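Local coordinates for protein tryptophan synthase alpha-subunit (Pyrococcus furiosus, PDB 1GEQ) that cleaves indoleglycerol phosphate by a retro-aldol reaction to indole and glyceraldehyde 3-phosphate, as the alpha subunit of tryptophan synthase, which makes tryptophan, at residues G14-Q19 with K225-K230; L25-E30 with E233-L238; H121-T126 with D153-G158. All blocks are in the same frame, centred on the assembly; numbering follows the deposited sequence.

Contact 1 of 3, residues G14-Q19 with K225-K230; sequences GDPDKQ and KIIGEK
Ile227 lays its CG2 methyl against the carboxylate of Asp15, the point where the turn after the first strand of this TIM barrel meets the helix that follows the eighth. Closing the (beta/alpha)8 ring brings the two ends of the chain together here: residues 14-17 lead from strand 6-12 into helix 18-28, while 225-230 form the last part of helix 221-230. CG2 is nearly equidistant from all three carboxylate atoms, 3.7 Å from Asp15 OD2, 3.8 Å from Asp15 OD1 and 3.9 Å from Asp15 CG, so it meets the group as a whole and not a single oxygen. The backbone joins in, with Asp15 O 3.5 Å from Ile227 CG2. With CG2 anti to the backbone N of Ile227, the methyl stands out from the helix toward the turn and is the one Ile227 atom used in all these side-chain contacts. Pro16, entered through a cis peptide bond, crosses the isoleucine at about a right angle and adds its CD at 3.9 Å from CG2. Phe24 of helix 18-28 packs on both Pro16 and Ile227.

With CG anti to the backbone N (chi1 179°), the carboxylate of Asp15 extends toward helix 221-230, where Ile227 CG2 meets it; its OD1 makes a salt bridge to Arg57, a partner likely to favour the ionised acid. Asp17, at the N-cap of helix 18-28, bonds through OD1 to Ser20 OG and through OD2 forms a salt bridge with Arg232. No direct hydrogen bond joins the two segments; one water does so instead, donating to Asp15 OD2 at 2.9 Å and to the backbone carbonyl Ile227 O at 3.0 Å.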
loop_
_atom_site.group_PDB
_atom_site.type_symbol
_atom_site.label_atom_id
_atom_site.label_comp_id
_atom_site.label_asym_id
_atom_site.label_seq_id
_atom_site.Cartn_x
_atom_site.Cartn_y
_atom_site.Cartn_z
ATOM N N GLY A 14 -3.586 -8.260 -10.280
ATOM C CA GLY A 14 -4.167 -8.543 -11.585
ATOM C C GLY A 14 -3.737 -7.636 -12.720
ATOM O O GLY A 14 -4.351 -7.643 -13.787
ATOM N N ASP A 15 -2.679 -6.859 -12.508
ATOM C CA ASP A 15 -2.177 -5.945 -13.537
ATOM C C ASP A 15 -0.806 -6.406 -14.037
ATOM O O ASP A 15 0.197 -6.221 -13.347
ATOM C CB ASP A 15 -2.064 -4.527 -12.958
ATOM C CG ASP A 15 -1.516 -3.520 -13.957
ATOM O OD1 ASP A 15 -1.094 -2.431 -13.518
ATOM O OD2 ASP A 15 -1.512 -3.801 -15.173
ATOM N N PRO A 16 -0.732 -6.984 -15.251
ATOM C CA PRO A 16 -1.775 -7.280 -16.247
ATOM C C PRO A 16 -2.615 -8.530 -15.972
ATOM O O PRO A 16 -3.693 -8.699 -16.547
ATOM C CB PRO A 16 -0.973 -7.417 -17.535
ATOM C CG PRO A 16 0.248 -8.125 -17.051
ATOM C CD PRO A 16 0.598 -7.318 -15.802
ATOM N N ASP A 17 -2.110 -9.417 -15.121
ATOM C CA ASP A 17 -2.822 -10.642 -14.767
ATOM C C ASP A 17 -2.318 -11.166 -13.421
ATOM O O ASP A 17 -1.242 -10.782 -12.973
ATOM C CB ASP A 17 -2.669 -11.698 -15.883
ATOM C CG ASP A 17 -1.231 -11.903 -16.317
ATOM O OD1 ASP A 17 -0.442 -12.480 -15.543
ATOM O OD2 ASP A 17 -0.888 -11.486 -17.441
ATOM N N LYS A 18 -3.091 -12.038 -12.777
ATOM C CA LYS A 18 -2.714 -12.550 -11.461
ATOM C C LYS A 18 -1.369 -13.265 -11.402
ATOM O O LYS A 18 -0.678 -13.197 -10.384
ATOM C CB LYS A 18 -3.810 -13.468 -10.907
ATOM C CG LYS A 18 -3.949 -14.803 -11.612
ATOM C CD LYS A 18 -4.964 -15.688 -10.896
ATOM C CE LYS A 18 -4.944 -17.097 -11.473
ATOM N NZ LYS A 18 -5.920 -17.988 -10.795
ATOM N N GLN A 19 -0.995 -13.939 -12.485
ATOM C CA GLN A 19 0.278 -14.648 -12.513
ATOM C C GLN A 19 1.453 -13.678 -12.589
ATOM O O GLN A 19 2.485 -13.881 -11.948
ATOM C CB GLN A 19 0.332 -15.611 -13.702
ATOM C CG GLN A 19 1.560 -16.502 -13.690
ATOM C CD GLN A 19 1.585 -17.431 -12.487
ATOM O OE1 GLN A 19 2.596 -17.539 -11.786
ATOM N NE2 GLN A 19 0.469 -18.110 -12.242
ATOM N N LYS A 225 3.839 2.351 -13.507
ATOM C CA LYS A 225 4.016 2.984 -14.811
ATOM C C LYS A 225 4.804 2.047 -15.726
ATOM O O LYS A 225 4.535 1.950 -16.920
ATOM C CB LYS A 225 4.775 4.305 -14.669
ATOM C CG LYS A 225 5.420 4.771 -15.961
ATOM C CD LYS A 225 6.244 6.028 -15.746
ATOM C CE LYS A 225 7.166 6.288 -16.927
ATOM N NZ LYS A 225 8.190 5.207 -17.064
ATOM N N ILE A 226 5.790 1.366 -15.153
ATOM C CA ILE A 226 6.608 0.430 -15.908
ATOM C C ILE A 226 5.750 -0.749 -16.330
ATOM O O ILE A 226 5.812 -1.195 -17.475
ATOM C CB ILE A 226 7.808 -0.055 -15.053
ATOM C CG1 ILE A 226 8.722 1.138 -14.747
ATOM C CG2 ILE A 226 8.583 -1.155 -15.789
ATOM C CD1 ILE A 226 9.907 0.805 -13.860
ATOM N N ILE A 227 4.919 -1.239 -15.417
ATOM C CA ILE A 227 4.058 -2.365 -15.734
ATOM C C ILE A 227 3.080 -2.027 -16.865
ATOM O O ILE A 227 2.864 -2.838 -17.764
ATOM C CB ILE A 227 3.285 -2.835 -14.483
ATOM C CG1 ILE A 227 4.281 -3.427 -13.474
ATOM C CG2 ILE A 227 2.210 -3.860 -14.871
ATOM C CD1 ILE A 227 3.664 -3.862 -12.155
ATOM N N GLY A 228 2.496 -0.836 -16.826
ATOM C CA GLY A 228 1.570 -0.459 -17.879
ATOM C C GLY A 228 2.269 -0.351 -19.226
ATOM O O GLY A 228 1.643 -0.450 -20.281
ATOM N N GLU A 229 3.580 -0.154 -19.189
ATOM C CA GLU A 229 4.364 -0.022 -20.405
ATOM C C GLU A 229 4.949 -1.339 -20.920
ATOM O O GLU A 229 4.939 -1.587 -22.122
ATOM C CB GLU A 229 5.495 0.975 -20.172
ATOM C CG GLU A 229 6.371 1.227 -21.382
ATOM C CD GLU A 229 7.550 2.113 -21.048
ATOM O OE1 GLU A 229 8.410 2.325 -21.928
ATOM O OE2 GLU A 229 7.617 2.598 -19.897
ATOM N N LYS A 230 5.454 -2.172 -20.011
ATOM C CA LYS A 230 6.071 -3.448 -20.375
ATOM C C LYS A 230 5.193 -4.672 -20.159
ATOM O O LYS A 230 5.525 -5.769 -20.613
ATOM C CB LYS A 230 7.370 -3.637 -19.589
ATOM C CG LYS A 230 8.380 -2.522 -19.757
ATOM C CD LYS A 230 8.927 -2.475 -21.172
ATOM C CE LYS A 230 10.058 -1.469 -21.281
ATOM N NZ LYS A 230 10.715 -1.540 -22.614
HETATM O O HOH W 1 0.166 -4.098 -17.463
#

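Contact 2 of 3, residues L25-E30 with E233-L238; sequences LLALDE and EATEFL
Ala27 and Thr235 meet methyl to methyl, and the next residue, Leu28, reaches over to Leu238, one turn on from Thr235; these two pairs join the first helix of the TIM barrel to the C-terminal helix. Helix 18-28 follows the first strand of the (beta/alpha)8 fold, and helix 235-246 comes after the helix that succeeds the eighth, so the contact lies on the outer layer where the ring closes. The alanine points its CB toward the other segment, and Thr235 answers with its methyl: CB to CG2 is 3.6 Å. That choice follows from the threonine rotamer, which sets CG2 anti to the backbone N and OG1 beside that N (chi1 -49°), leaving the carbon branch to face Ala27. Small side chains on both sides let the backbones come close, with 6.8 Å between the CA atoms of Ala27 and Thr235.

The leucines are turned differently. Leu238 directs its CB at the facing helix, whereas the CB of Leu28 does not point that way, and the chain has to bring its end across. Only the CD2 branch of Leu28 makes the touch, reaching Leu238 CB at 4.0 Å, so a methyl settles at the base of the other leucine instead of the two branched ends meeting. Behind them Leu28 rests on Pro9 of strand 6-12, tying this layer to the barrel wall, and Leu238 packs on Leu223 and Ile226 of helix 221-230. Phe24, one turn before Leu28, also touches Ala234, Thr235 and Leu238. No hydrogen bond crosses between the segments, and the interface is apolar apart from backbone oxygen: the same Leu28 CD2 lies 3.9 Å from Leu238 O.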
loop_
_atom_site.group_PDB
_atom_site.type_symbol
_atom_site.label_atom_id
_atom_site.label_comp_id
_atom_site.label_asym_id
_atom_site.label_seq_id
_atom_site.Cartn_x
_atom_site.Cartn_y
_atom_site.Cartn_z
ATOM N N LEU A 25 6.002 -9.738 -7.484
ATOM C CA LEU A 25 6.239 -9.776 -6.042
ATOM C C LEU A 25 7.484 -10.583 -5.678
ATOM O O LEU A 25 8.312 -10.146 -4.871
ATOM C CB LEU A 25 5.017 -10.359 -5.321
ATOM C CG LEU A 25 3.725 -9.533 -5.344
ATOM C CD1 LEU A 25 2.634 -10.279 -4.601
ATOM C CD2 LEU A 25 3.972 -8.173 -4.723
ATOM N N LEU A 26 7.615 -11.764 -6.270
ATOM C CA LEU A 26 8.764 -12.622 -6.001
ATOM C C LEU A 26 10.066 -11.951 -6.430
ATOM O O LEU A 26 11.098 -12.112 -5.784
ATOM C CB LEU A 26 8.583 -13.962 -6.723
ATOM C CG LEU A 26 7.454 -14.819 -6.136
ATOM C CD1 LEU A 26 7.101 -15.964 -7.072
ATOM C CD2 LEU A 26 7.890 -15.345 -4.780
ATOM N N ALA A 27 10.022 -11.184 -7.513
ATOM C CA ALA A 27 11.222 -10.506 -7.981
ATOM C C ALA A 27 11.622 -9.307 -7.116
ATOM O O ALA A 27 12.810 -9.001 -6.988
ATOM C CB ALA A 27 11.041 -10.062 -9.429
ATOM N N LEU A 28 10.643 -8.621 -6.527
ATOM C CA LEU A 28 10.940 -7.450 -5.701
ATOM C C LEU A 28 11.116 -7.763 -4.216
ATOM O O LEU A 28 11.594 -6.923 -3.447
ATOM C CB LEU A 28 9.830 -6.404 -5.845
ATOM C CG LEU A 28 9.584 -5.805 -7.233
ATOM C CD1 LEU A 28 8.376 -4.874 -7.191
ATOM C CD2 LEU A 28 10.824 -5.060 -7.690
ATOM N N ASP A 29 10.732 -8.966 -3.813
ATOM C CA ASP A 29 10.818 -9.353 -2.412
ATOM C C ASP A 29 12.162 -9.096 -1.720
ATOM O O ASP A 29 12.186 -8.603 -0.598
ATOM C CB ASP A 29 10.454 -10.826 -2.251
ATOM C CG ASP A 29 10.126 -11.186 -0.814
ATOM O OD1 ASP A 29 10.347 -12.346 -0.418
ATOM O OD2 ASP A 29 9.638 -10.297 -0.082
ATOM N N GLU A 30 13.273 -9.413 -2.381
ATOM C CA GLU A 30 14.580 -9.214 -1.755
ATOM C C GLU A 30 14.931 -7.758 -1.457
ATOM O O GLU A 30 15.884 -7.494 -0.729
ATOM C CB GLU A 30 15.698 -9.828 -2.601
ATOM C CG GLU A 30 15.856 -9.224 -3.978
ATOM C CD GLU A 30 17.160 -9.642 -4.642
ATOM O OE1 GLU A 30 17.136 -10.005 -5.837
ATOM O OE2 GLU A 30 18.208 -9.599 -3.966
ATOM N N GLU A 233 6.348 -8.410 -19.267
ATOM C CA GLU A 233 7.807 -8.334 -19.361
ATOM C C GLU A 233 8.433 -7.231 -18.496
ATOM O O GLU A 233 9.578 -6.836 -18.718
ATOM C CB GLU A 233 8.212 -8.087 -20.813
ATOM C CG GLU A 233 7.934 -9.236 -21.763
ATOM C CD GLU A 233 8.879 -10.401 -21.552
ATOM O OE1 GLU A 233 8.579 -11.277 -20.711
ATOM O OE2 GLU A 233 9.935 -10.430 -22.221
ATOM N N ALA A 234 7.690 -6.743 -17.513
ATOM C CA ALA A 234 8.165 -5.666 -16.646
ATOM C C ALA A 234 9.177 -6.068 -15.572
ATOM O O ALA A 234 9.988 -5.250 -15.128
ATOM C CB ALA A 234 6.955 -4.982 -15.992
ATOM N N THR A 235 9.133 -7.334 -15.173
ATOM C CA THR A 235 10.001 -7.864 -14.121
ATOM C C THR A 235 11.408 -7.277 -14.011
ATOM O O THR A 235 11.753 -6.660 -13.002
ATOM C CB THR A 235 10.123 -9.387 -14.251
ATOM O OG1 THR A 235 8.816 -9.954 -14.379
ATOM C CG2 THR A 235 10.787 -9.975 -13.013
ATOM N N GLU A 236 12.223 -7.469 -15.038
ATOM C CA GLU A 236 13.596 -6.975 -15.008
ATOM C C GLU A 236 13.682 -5.461 -14.847
ATOM O O GLU A 236 14.579 -4.951 -14.172
ATOM C CB GLU A 236 14.335 -7.394 -16.279
ATOM C CG GLU A 236 13.920 -8.757 -16.816
ATOM C CD GLU A 236 12.517 -8.739 -17.413
ATOM O OE1 GLU A 236 11.642 -9.487 -16.928
ATOM O OE2 GLU A 236 12.289 -7.968 -18.367
ATOM N N PHE A 237 12.760 -4.731 -15.463
ATOM C CA PHE A 237 12.795 -3.283 -15.355
ATOM C C PHE A 237 12.362 -2.813 -13.966
ATOM O O PHE A 237 12.792 -1.759 -13.505
ATOM C CB PHE A 237 11.933 -2.641 -16.446
ATOM C CG PHE A 237 12.317 -3.067 -17.845
ATOM C CD1 PHE A 237 11.661 -4.125 -18.470
ATOM C CD2 PHE A 237 13.368 -2.443 -18.513
ATOM C CE1 PHE A 237 12.046 -4.553 -19.740
ATOM C CE2 PHE A 237 13.760 -2.867 -19.787
ATOM C CZ PHE A 237 13.098 -3.923 -20.398
ATOM N N LEU A 238 11.510 -3.588 -13.306
ATOM C CA LEU A 238 11.063 -3.245 -11.958
ATOM C C LEU A 238 12.246 -3.351 -10.994
ATOM O O LEU A 238 12.462 -2.469 -10.163
ATOM C CB LEU A 238 9.935 -4.187 -11.511
ATOM C CG LEU A 238 8.597 -4.074 -12.255
ATOM C CD1 LEU A 238 7.650 -5.189 -11.811
ATOM C CD2 LEU A 238 7.984 -2.700 -12.003
#

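Contact 3 of 3, residues H121-T126 with D153-G158; sequences HAKEFT and DDMTTG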
loop_
_atom_site.group_PDB
_atom_site.type_symbol
_atom_site.label_atom_id
_atom_site.label_comp_id
_atom_site.label_asym_id
_atom_site.label_seq_id
_atom_site.Cartn_x
_atom_site.Cartn_y
_atom_site.Cartn_z
ATOM N N HIS A 121 -17.504 4.241 10.937
ATOM C CA HIS A 121 -17.411 2.790 10.842
ATOM C C HIS A 121 -16.019 2.363 11.280
ATOM O O HIS A 121 -15.764 1.182 11.522
ATOM C CB HIS A 121 -17.662 2.338 9.401
ATOM C CG HIS A 121 -19.111 2.286 9.025
ATOM N ND1 HIS A 121 -19.535 2.223 7.716
ATOM C CD2 HIS A 121 -20.229 2.258 9.786
ATOM C CE1 HIS A 121 -20.858 2.164 7.687
ATOM N NE2 HIS A 121 -21.302 2.182 8.931
ATOM N N ALA A 122 -15.126 3.341 11.389
ATOM C CA ALA A 122 -13.744 3.096 11.786
ATOM C C ALA A 122 -13.632 2.312 13.091
ATOM O O ALA A 122 -12.876 1.343 13.174
ATOM C CB ALA A 122 -13.001 4.420 11.906
ATOM N N LYS A 123 -14.386 2.729 14.103
ATOM C CA LYS A 123 -14.357 2.057 15.398
ATOM C C LYS A 123 -14.750 0.589 15.287
ATOM O O LYS A 123 -14.042 -0.288 15.781
ATOM C CB LYS A 123 -15.286 2.773 16.381
ATOM C CG LYS A 123 -14.764 4.126 16.831
ATOM C CD LYS A 123 -13.527 3.958 17.698
ATOM C CE LYS A 123 -12.928 5.295 18.104
ATOM N NZ LYS A 123 -11.778 5.105 19.040
ATOM N N GLU A 124 -15.880 0.329 14.637
ATOM C CA GLU A 124 -16.363 -1.034 14.453
ATOM C C GLU A 124 -15.315 -1.842 13.702
ATOM O O GLU A 124 -14.955 -2.950 14.100
ATOM C CB GLU A 124 -17.658 -1.028 13.645
ATOM C CG GLU A 124 -18.234 -2.405 13.390
ATOM C CD GLU A 124 -19.271 -2.407 12.284
ATOM O OE1 GLU A 124 -18.895 -2.189 11.110
ATOM O OE2 GLU A 124 -20.462 -2.622 12.586
ATOM N N PHE A 125 -14.829 -1.269 12.607
ATOM C CA PHE A 125 -13.829 -1.926 11.782
ATOM C C PHE A 125 -12.586 -2.331 12.569
ATOM O O PHE A 125 -12.149 -3.480 12.502
ATOM C CB PHE A 125 -13.419 -1.016 10.624
ATOM C CG PHE A 125 -12.485 -1.671 9.658
ATOM C CD1 PHE A 125 -12.941 -2.663 8.794
ATOM C CD2 PHE A 125 -11.133 -1.349 9.657
ATOM C CE1 PHE A 125 -12.063 -3.321 7.943
ATOM C CE2 PHE A 125 -10.247 -2.005 8.812
ATOM C CZ PHE A 125 -10.714 -2.994 7.956
ATOM N N THR A 126 -12.015 -1.384 13.310
ATOM C CA THR A 126 -10.811 -1.650 14.096
ATOM C C THR A 126 -11.034 -2.759 15.116
ATOM O O THR A 126 -10.115 -3.516 15.442
ATOM C CB THR A 126 -10.338 -0.384 14.849
ATOM O OG1 THR A 126 -11.366 0.059 15.741
ATOM C CG2 THR A 126 -10.015 0.726 13.864
ATOM N N ASP A 153 -3.574 7.756 14.757
ATOM C CA ASP A 153 -2.457 7.031 15.353
ATOM C C ASP A 153 -2.937 6.082 16.459
ATOM O O ASP A 153 -2.425 4.971 16.586
ATOM C CB ASP A 153 -1.416 8.008 15.924
ATOM C CG ASP A 153 -0.147 7.298 16.406
ATOM O OD1 ASP A 153 0.218 7.454 17.593
ATOM O OD2 ASP A 153 0.478 6.587 15.594
ATOM N N ASP A 154 -3.917 6.515 17.252
ATOM C CA ASP A 154 -4.433 5.675 18.337
ATOM C C ASP A 154 -5.195 4.442 17.851
ATOM O O ASP A 154 -5.252 3.436 18.553
ATOM C CB ASP A 154 -5.349 6.468 19.273
ATOM C CG ASP A 154 -4.599 7.488 20.116
ATOM O OD1 ASP A 154 -3.391 7.296 20.364
ATOM O OD2 ASP A 154 -5.229 8.473 20.539
ATOM N N MET A 155 -5.786 4.512 16.666
ATOM C CA MET A 155 -6.527 3.368 16.144
ATOM C C MET A 155 -5.636 2.473 15.287
ATOM O O MET A 155 -6.020 1.361 14.934
ATOM C CB MET A 155 -7.710 3.833 15.289
ATOM C CG MET A 155 -8.726 4.691 16.005
ATOM S SD MET A 155 -10.153 4.960 14.941
ATOM C CE MET A 155 -9.424 5.941 13.614
ATOM N N THR A 156 -4.450 2.963 14.950
ATOM C CA THR A 156 -3.538 2.208 14.097
ATOM C C THR A 156 -2.692 1.161 14.813
ATOM O O THR A 156 -2.036 1.461 15.807
ATOM C CB THR A 156 -2.579 3.163 13.360
ATOM O OG1 THR A 156 -3.336 4.047 12.518
ATOM C CG2 THR A 156 -1.578 2.365 12.534
ATOM N N THR A 157 -2.695 -0.064 14.285
ATOM C CA THR A 157 -1.889 -1.130 14.863
ATOM C C THR A 157 -0.794 -1.572 13.886
ATOM O O THR A 157 0.126 -2.297 14.268
ATOM C CB THR A 157 -2.756 -2.365 15.288
ATOM O OG1 THR A 157 -3.448 -2.899 14.153
ATOM C CG2 THR A 157 -3.786 -1.960 16.356
ATOM N N GLY A 158 -0.891 -1.128 12.629
ATOM C CA GLY A 158 0.109 -1.483 11.628
ATOM C C GLY A 158 1.106 -0.347 11.437
ATOM O O GLY A 158 2.241 -0.424 11.912
#
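The flat groups near the touch of Thr126 with Met155 are peptide carbonyls: that of Lys123 takes the hydroxyl of Thr126, whose OG1 donates to Lys123 O at 2.7 Å from a position tilted 31° out of the carbonyl plane. Met155 O comes near the threonine methyl, 4.2 Å from Thr126 CG2. With OG1 turned back to its own helix (chi1 60°), CG2 is left to cross the methionine at about a right angle, 4.1 Å from Met155 CB. The thioether continues past it along the helix: Met155 SD lies 4.2 Å from Ala122 CB and equally far from Lys123 CE. Replacing Thr126 by an alanine would probably leave Met155 CB without its methyl partner, and Lys123 O without its side-chain donor. All contacts across are of van der Waals kind. They join helix 122-132 to the C-terminal end of helix 146-155, neighbours on the outside of the TIM barrel, while Thr126 and Met155 both rest on Phe138 of strand 135-140, the strand that runs between the two helices in sequence.

Contacts 1 and 2 form one continuous patch, their centres 11 Å apart. Both draw on helix 18-28, and their other halves, on the successive helices 221-230 and 235-246, touch directly: Ile226 CG2 is 3.7 Å from Phe237 CB, and Ile227 CA is 3.9 Å from Ala234 CB. Together they join the two chain ends at the seam of the barrel. Contact 3 lies on the opposite side of the chain's centre, 32 Å centre to centre from each, and is nested in sequence inside both loops. The active site is nearer the seam: the side chain of Asp15 is about 12 Å from that of Asp47, and that of Leu28 about 10 Å from that of Glu36, the two proton acceptors.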